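Local coordinates for MarR family transcriptional regulator (Staphylococcus epidermidis, PDB 5HLI), which probably regulates transcription as a redox-sensing, DNA-binding dimer of the MarR family, captured here in a disulfide-bonded form, at residues A[54-58]-A[96-101]; A[50-54]-A[105-109]. The protein carries 1 engineered substitution. Numbering follows the deposited sequence.

Contact 1: A[54-58]-A[96-101]; sequences NPQTL and QLIITL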
loop_
_atom_site.group_PDB
_atom_site.type_symbol
_atom_site.label_atom_id
_atom_site.label_comp_id
_atom_site.label_asym_id
_atom_site.label_seq_id
_atom_site.Cartn_x
_atom_site.Cartn_y
_atom_site.Cartn_z
ATOM N N ASN A 54 -10.294 -17.921 -19.851
ATOM C CA ASN A 54 -9.229 -18.850 -20.219
ATOM C C ASN A 54 -9.718 -19.772 -21.331
ATOM O O ASN A 54 -10.794 -20.354 -21.214
ATOM C CB ASN A 54 -8.789 -19.663 -18.997
ATOM C CG ASN A 54 -7.898 -20.838 -19.357
ATOM O OD1 ASN A 54 -6.747 -20.663 -19.759
ATOM N ND2 ASN A 54 -8.426 -22.046 -19.200
ATOM N N PRO A 55 -8.940 -19.904 -22.419
ATOM C CA PRO A 55 -7.637 -19.276 -22.668
ATOM C C PRO A 55 -7.726 -17.804 -23.071
ATOM O O PRO A 55 -8.820 -17.268 -23.238
ATOM C CB PRO A 55 -7.080 -20.104 -23.825
ATOM C CG PRO A 55 -8.298 -20.482 -24.598
ATOM C CD PRO A 55 -9.354 -20.754 -23.551
ATOM N N GLN A 56 -6.564 -17.169 -23.214
ATOM C CA GLN A 56 -6.450 -15.807 -23.711
ATOM C C GLN A 56 -5.198 -15.696 -24.561
ATOM O O GLN A 56 -4.191 -16.359 -24.297
ATOM C CB GLN A 56 -6.363 -14.771 -22.581
ATOM C CG GLN A 56 -7.660 -14.474 -21.871
ATOM C CD GLN A 56 -7.522 -13.297 -20.934
ATOM O OE1 GLN A 56 -7.068 -12.225 -21.335
ATOM N NE2 GLN A 56 -7.898 -13.491 -19.676
ATOM N N THR A 57 -5.262 -14.844 -25.577
ATOM C CA THR A 57 -4.048 -14.511 -26.299
ATOM C C THR A 57 -3.188 -13.578 -25.453
ATOM O O THR A 57 -3.650 -12.967 -24.486
ATOM C CB THR A 57 -4.370 -13.859 -27.643
ATOM O OG1 THR A 57 -5.042 -12.612 -27.423
ATOM C CG2 THR A 57 -5.250 -14.776 -28.491
ATOM N N LEU A 58 -1.910 -13.493 -25.823
ATOM C CA LEU A 58 -1.012 -12.542 -25.177
ATOM C C LEU A 58 -1.546 -11.118 -25.286
ATOM O O LEU A 58 -1.493 -10.349 -24.318
ATOM C CB LEU A 58 0.379 -12.659 -25.798
ATOM C CG LEU A 58 1.400 -11.544 -25.574
ATOM C CD1 LEU A 58 1.747 -11.424 -24.117
ATOM C CD2 LEU A 58 2.648 -11.817 -26.390
ATOM N N GLN A 96 -0.797 -15.707 -33.232
ATOM C CA GLN A 96 -0.982 -15.251 -31.868
ATOM C C GLN A 96 -0.252 -16.177 -30.901
ATOM O O GLN A 96 0.127 -17.301 -31.240
ATOM C CB GLN A 96 -2.469 -15.194 -31.520
ATOM C CG GLN A 96 -3.289 -14.304 -32.440
ATOM C CD GLN A 96 -4.776 -14.584 -32.341
ATOM O OE1 GLN A 96 -5.190 -15.711 -32.071
ATOM N NE2 GLN A 96 -5.588 -13.556 -32.555
ATOM N N LEU A 97 -0.042 -15.681 -29.686
ATOM C CA LEU A 97 0.464 -16.494 -28.589
ATOM C C LEU A 97 -0.718 -16.813 -27.683
ATOM O O LEU A 97 -1.239 -15.927 -26.999
ATOM C CB LEU A 97 1.573 -15.775 -27.824
ATOM C CG LEU A 97 2.252 -16.603 -26.726
ATOM C CD1 LEU A 97 3.079 -17.729 -27.328
ATOM C CD2 LEU A 97 3.108 -15.716 -25.829
ATOM N N ILE A 98 -1.151 -18.069 -27.691
ATOM C CA ILE A 98 -2.311 -18.493 -26.915
ATOM C C ILE A 98 -1.832 -18.993 -25.558
ATOM O O ILE A 98 -0.997 -19.901 -25.479
ATOM C CB ILE A 98 -3.111 -19.573 -27.656
ATOM C CG1 ILE A 98 -3.650 -19.018 -28.977
ATOM C CG2 ILE A 98 -4.248 -20.088 -26.781
ATOM C CD1 ILE A 98 -4.402 -20.035 -29.804
ATOM N N ILE A 99 -2.361 -18.400 -24.490
ATOM C CA ILE A 99 -1.996 -18.752 -23.123
ATOM C C ILE A 99 -3.129 -19.565 -22.520
ATOM O O ILE A 99 -4.283 -19.120 -22.506
ATOM C CB ILE A 99 -1.714 -17.495 -22.281
ATOM C CG1 ILE A 99 -0.652 -16.631 -22.964
ATOM C CG2 ILE A 99 -1.283 -17.879 -20.871
ATOM C CD1 ILE A 99 0.672 -17.342 -23.173
ATOM N N THR A 100 -2.807 -20.758 -22.022
ATOM C CA THR A 100 -3.805 -21.654 -21.455
ATOM C C THR A 100 -3.327 -22.147 -20.100
ATOM O O THR A 100 -2.176 -22.574 -19.960
ATOM C CB THR A 100 -4.074 -22.845 -22.384
ATOM O OG1 THR A 100 -4.238 -22.375 -23.729
ATOM C CG2 THR A 100 -5.333 -23.579 -21.955
ATOM N N LEU A 101 -4.209 -22.088 -19.107
ATOM C CA LEU A 101 -3.887 -22.621 -17.790
ATOM C C LEU A 101 -3.618 -24.118 -17.872
ATOM O O LEU A 101 -4.326 -24.856 -18.562
ATOM C CB LEU A 101 -5.038 -22.355 -16.817
ATOM C CG LEU A 101 -5.295 -20.912 -16.373
ATOM C CD1 LEU A 101 -6.686 -20.789 -15.770
ATOM C CD2 LEU A 101 -4.239 -20.466 -15.373
HETATM O O HOH W 1 -6.997 -24.819 -18.738
#

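Contact 2: A[50-54]-A[105-109]; sequences LWEEN and GQQQQ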
loop_
_atom_site.group_PDB
_atom_site.type_symbol
_atom_site.label_atom_id
_atom_site.label_comp_id
_atom_site.label_asym_id
_atom_site.label_seq_id
_atom_site.Cartn_x
_atom_site.Cartn_y
_atom_site.Cartn_z
ATOM N N LEU A 50 -6.657 -14.791 -16.219
ATOM C CA LEU A 50 -6.850 -16.130 -16.769
ATOM C C LEU A 50 -7.934 -16.883 -16.010
ATOM O O LEU A 50 -8.696 -17.652 -16.603
ATOM C CB LEU A 50 -5.536 -16.909 -16.744
ATOM C CG LEU A 50 -4.484 -16.491 -17.772
ATOM C CD1 LEU A 50 -3.174 -17.206 -17.510
ATOM C CD2 LEU A 50 -4.974 -16.784 -19.180
ATOM N N TRP A 51 -8.020 -16.673 -14.694
ATOM C CA TRP A 51 -9.071 -17.311 -13.911
ATOM C C TRP A 51 -10.447 -16.732 -14.215
ATOM O O TRP A 51 -11.456 -17.351 -13.863
ATOM C CB TRP A 51 -8.752 -17.193 -12.419
ATOM C CG TRP A 51 -7.628 -18.090 -11.987
ATOM C CD1 TRP A 51 -7.295 -19.302 -12.522
ATOM C CD2 TRP A 51 -6.679 -17.840 -10.942
ATOM N NE1 TRP A 51 -6.205 -19.825 -11.872
ATOM C CE2 TRP A 51 -5.806 -18.947 -10.898
ATOM C CE3 TRP A 51 -6.483 -16.791 -10.038
ATOM C CZ2 TRP A 51 -4.754 -19.034 -9.988
ATOM C CZ3 TRP A 51 -5.436 -16.880 -9.134
ATOM C CH2 TRP A 51 -4.587 -17.993 -9.116
ATOM N N GLU A 52 -10.509 -15.565 -14.858
ATOM C CA GLU A 52 -11.768 -15.007 -15.337
ATOM C C GLU A 52 -12.083 -15.445 -16.761
ATOM O O GLU A 52 -13.239 -15.753 -17.071
ATOM C CB GLU A 52 -11.736 -13.477 -15.268
ATOM C CG GLU A 52 -11.624 -12.923 -13.858
ATOM C CD GLU A 52 -12.837 -13.253 -13.008
ATOM O OE1 GLU A 52 -13.947 -12.789 -13.350
ATOM O OE2 GLU A 52 -12.682 -13.980 -12.002
ATOM N N GLU A 53 -11.076 -15.479 -17.633
ATOM C CA GLU A 53 -11.258 -15.856 -19.030
ATOM C C GLU A 53 -10.053 -16.670 -19.474
ATOM O O GLU A 53 -8.927 -16.166 -19.477
ATOM C CB GLU A 53 -11.434 -14.619 -19.920
ATOM C CG GLU A 53 -11.565 -14.936 -21.399
ATOM C CD GLU A 53 -11.589 -13.692 -22.265
ATOM O OE1 GLU A 53 -11.578 -12.574 -21.707
ATOM O OE2 GLU A 53 -11.614 -13.832 -23.505
ATOM N N ASN A 54 -10.294 -17.921 -19.851
ATOM C CA ASN A 54 -9.229 -18.850 -20.219
ATOM C C ASN A 54 -9.718 -19.772 -21.331
ATOM O O ASN A 54 -10.794 -20.354 -21.214
ATOM C CB ASN A 54 -8.789 -19.663 -18.997
ATOM C CG ASN A 54 -7.898 -20.838 -19.357
ATOM O OD1 ASN A 54 -6.747 -20.663 -19.759
ATOM N ND2 ASN A 54 -8.426 -22.046 -19.200
ATOM N N GLY A 105 -2.443 -25.058 -12.876
ATOM C CA GLY A 105 -2.813 -23.651 -12.818
ATOM C C GLY A 105 -4.288 -23.445 -12.533
ATOM O O GLY A 105 -4.672 -22.517 -11.815
ATOM N N GLN A 106 -5.135 -24.309 -13.086
ATOM C CA GLN A 106 -6.563 -24.233 -12.798
ATOM C C GLN A 106 -6.853 -24.627 -11.354
ATOM O O GLN A 106 -7.614 -23.946 -10.652
ATOM C CB GLN A 106 -7.331 -25.125 -13.775
ATOM C CG GLN A 106 -8.835 -24.897 -13.766
ATOM C CD GLN A 106 -9.236 -23.662 -14.545
ATOM O OE1 GLN A 106 -9.178 -23.647 -15.771
ATOM N NE2 GLN A 106 -9.639 -22.619 -13.838
ATOM N N GLN A 107 -6.251 -25.725 -10.889
ATOM C CA GLN A 107 -6.494 -26.185 -9.524
ATOM C C GLN A 107 -5.964 -25.202 -8.489
ATOM O O GLN A 107 -6.513 -25.109 -7.386
ATOM C CB GLN A 107 -5.860 -27.561 -9.311
ATOM C CG GLN A 107 -6.479 -28.670 -10.148
ATOM C CD GLN A 107 -5.513 -29.811 -10.419
ATOM O OE1 GLN A 107 -4.413 -29.855 -9.867
ATOM N NE2 GLN A 107 -5.926 -30.744 -11.271
ATOM N N GLN A 108 -4.903 -24.464 -8.818
ATOM C CA GLN A 108 -4.313 -23.547 -7.852
ATOM C C GLN A 108 -5.180 -22.327 -7.574
ATOM O O GLN A 108 -4.897 -21.607 -6.612
ATOM C CB GLN A 108 -2.930 -23.096 -8.328
ATOM C CG GLN A 108 -1.840 -24.157 -8.228
ATOM C CD GLN A 108 -1.308 -24.333 -6.817
ATOM O OE1 GLN A 108 -2.053 -24.661 -5.897
ATOM N NE2 GLN A 108 -0.010 -24.113 -6.643
ATOM N N GLN A 109 -6.218 -22.077 -8.381
ATOM C CA GLN A 109 -7.067 -20.911 -8.149
ATOM C C GLN A 109 -7.664 -20.936 -6.748
ATOM O O GLN A 109 -7.584 -19.947 -6.010
ATOM C CB GLN A 109 -8.180 -20.834 -9.195
ATOM C CG GLN A 109 -9.129 -19.658 -8.957
ATOM C CD GLN A 109 -10.214 -19.531 -10.009
ATOM O OE1 GLN A 109 -10.305 -20.343 -10.930
ATOM N NE2 GLN A 109 -11.045 -18.504 -9.876
#

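Contact 1: A[54-58]-A[96-101]
Four hydrogen bonds join 54-58 to 96-101. Q56 and I99 form an antiparallel hydrogen-bonded pair, with Q56 N to I99 O at 3.1 Å (165°) and I99 N to Q56 O at 2.7 Å (161°). Beyond the short strand 56-57, L58 N donates to L97 O (2.8 Å). At the other end the backbone pairing gives way to a side chain: N54 OD1 accepts from L101 N (3.0 Å, 172°), and a water links N54 ND2 to L101 O. The cis peptide before P55 lies at this transition, with P55 CB 3.2 Å from I99 O.

T57 and I98 make the non-hydrogen-bonded pair (CA-CA 4.4 Å), and T57 CA approaches L97 O at 3.2 Å in a CA-H...O contact. T57 is also an N-cap, its OG1 accepting from S60 N. Apolar packing flanks the bonds: P55 CB meets I98 CG2 at 4.1 Å and L58 CB meets L97 CB at 3.9 Å.

This contact adds the edge strand 56-57 to the sheet of the winged helix-turn-helix domain. Strand 97-101 is central, bonded along its far edge to strand 85-89, while I99 packs on L50, I61 and L76 of three surrounding helices.

Contact 2: A[50-54]-A[105-109]
L50, in the last turns of helix 41-52, makes no contact with 105-109; it packs instead on I99 of strand 97-101. The next residue, W51, dominates the interface, with 116 Å² of its surface covered out of 261 Å² buried on both sides together. Its CA-to-CB bond points toward helix 103-117, and the indole uses two different surfaces. At the ring edge, W51 NE1 donates a hydrogen bond to G105 O (3.1 Å, N-H...O angle 161°). Over one face lies Q109 CB, 3.5 Å from the centroid of the W51 five-membered ring and 13° off its normal, a close and well-centred CH-pi contact. The six-membered ring also comes near the Q108 backbone, with W51 CZ2 4.1 Å from Q108 C.

Further along, N54 makes only a loose approach: N54 ND2 stands 3.9 Å from Q106 OE1, too far for a hydrogen bond. The firm polar partner of N54 is L101 N, bound through OD1.

Segments 50-54 and 105-109 therefore meet mainly through W51; within them the nearest CA atoms are those of W51 and Q109, 7.1 Å apart. The hydrogen bond to G105 O probably helps to set the position of the indole edge, and the CH-pi contact with Q109 covers a face. On a surface bordered by glutamines, the aromatic ring is thus accommodated by a backbone carbonyl and an aliphatic methylene, without any charge pairing across the segments.

In the fold
From the N terminus, the chain runs through helix 2-36 into helix 41-52, whose last turns begin contact 2; N54, shared by both contacts, then leads into strand 56-57 and contact 1. Helices 58-65 and 69-81 and the hairpin strand 85-89 follow before strand 97-101 closes contact 1, and helix 103-117 closes contact 2 shortly afterwards. The loop of contact 1 is therefore nested within that of contact 2. Their centres lie 12 Å apart, and L101 CD1 bridges them, 3.6 Å from W51 CD1. Together they tie the sheet of the winged helix-turn-helix domain and the start of helix 103-117 to the end of helix 41-52.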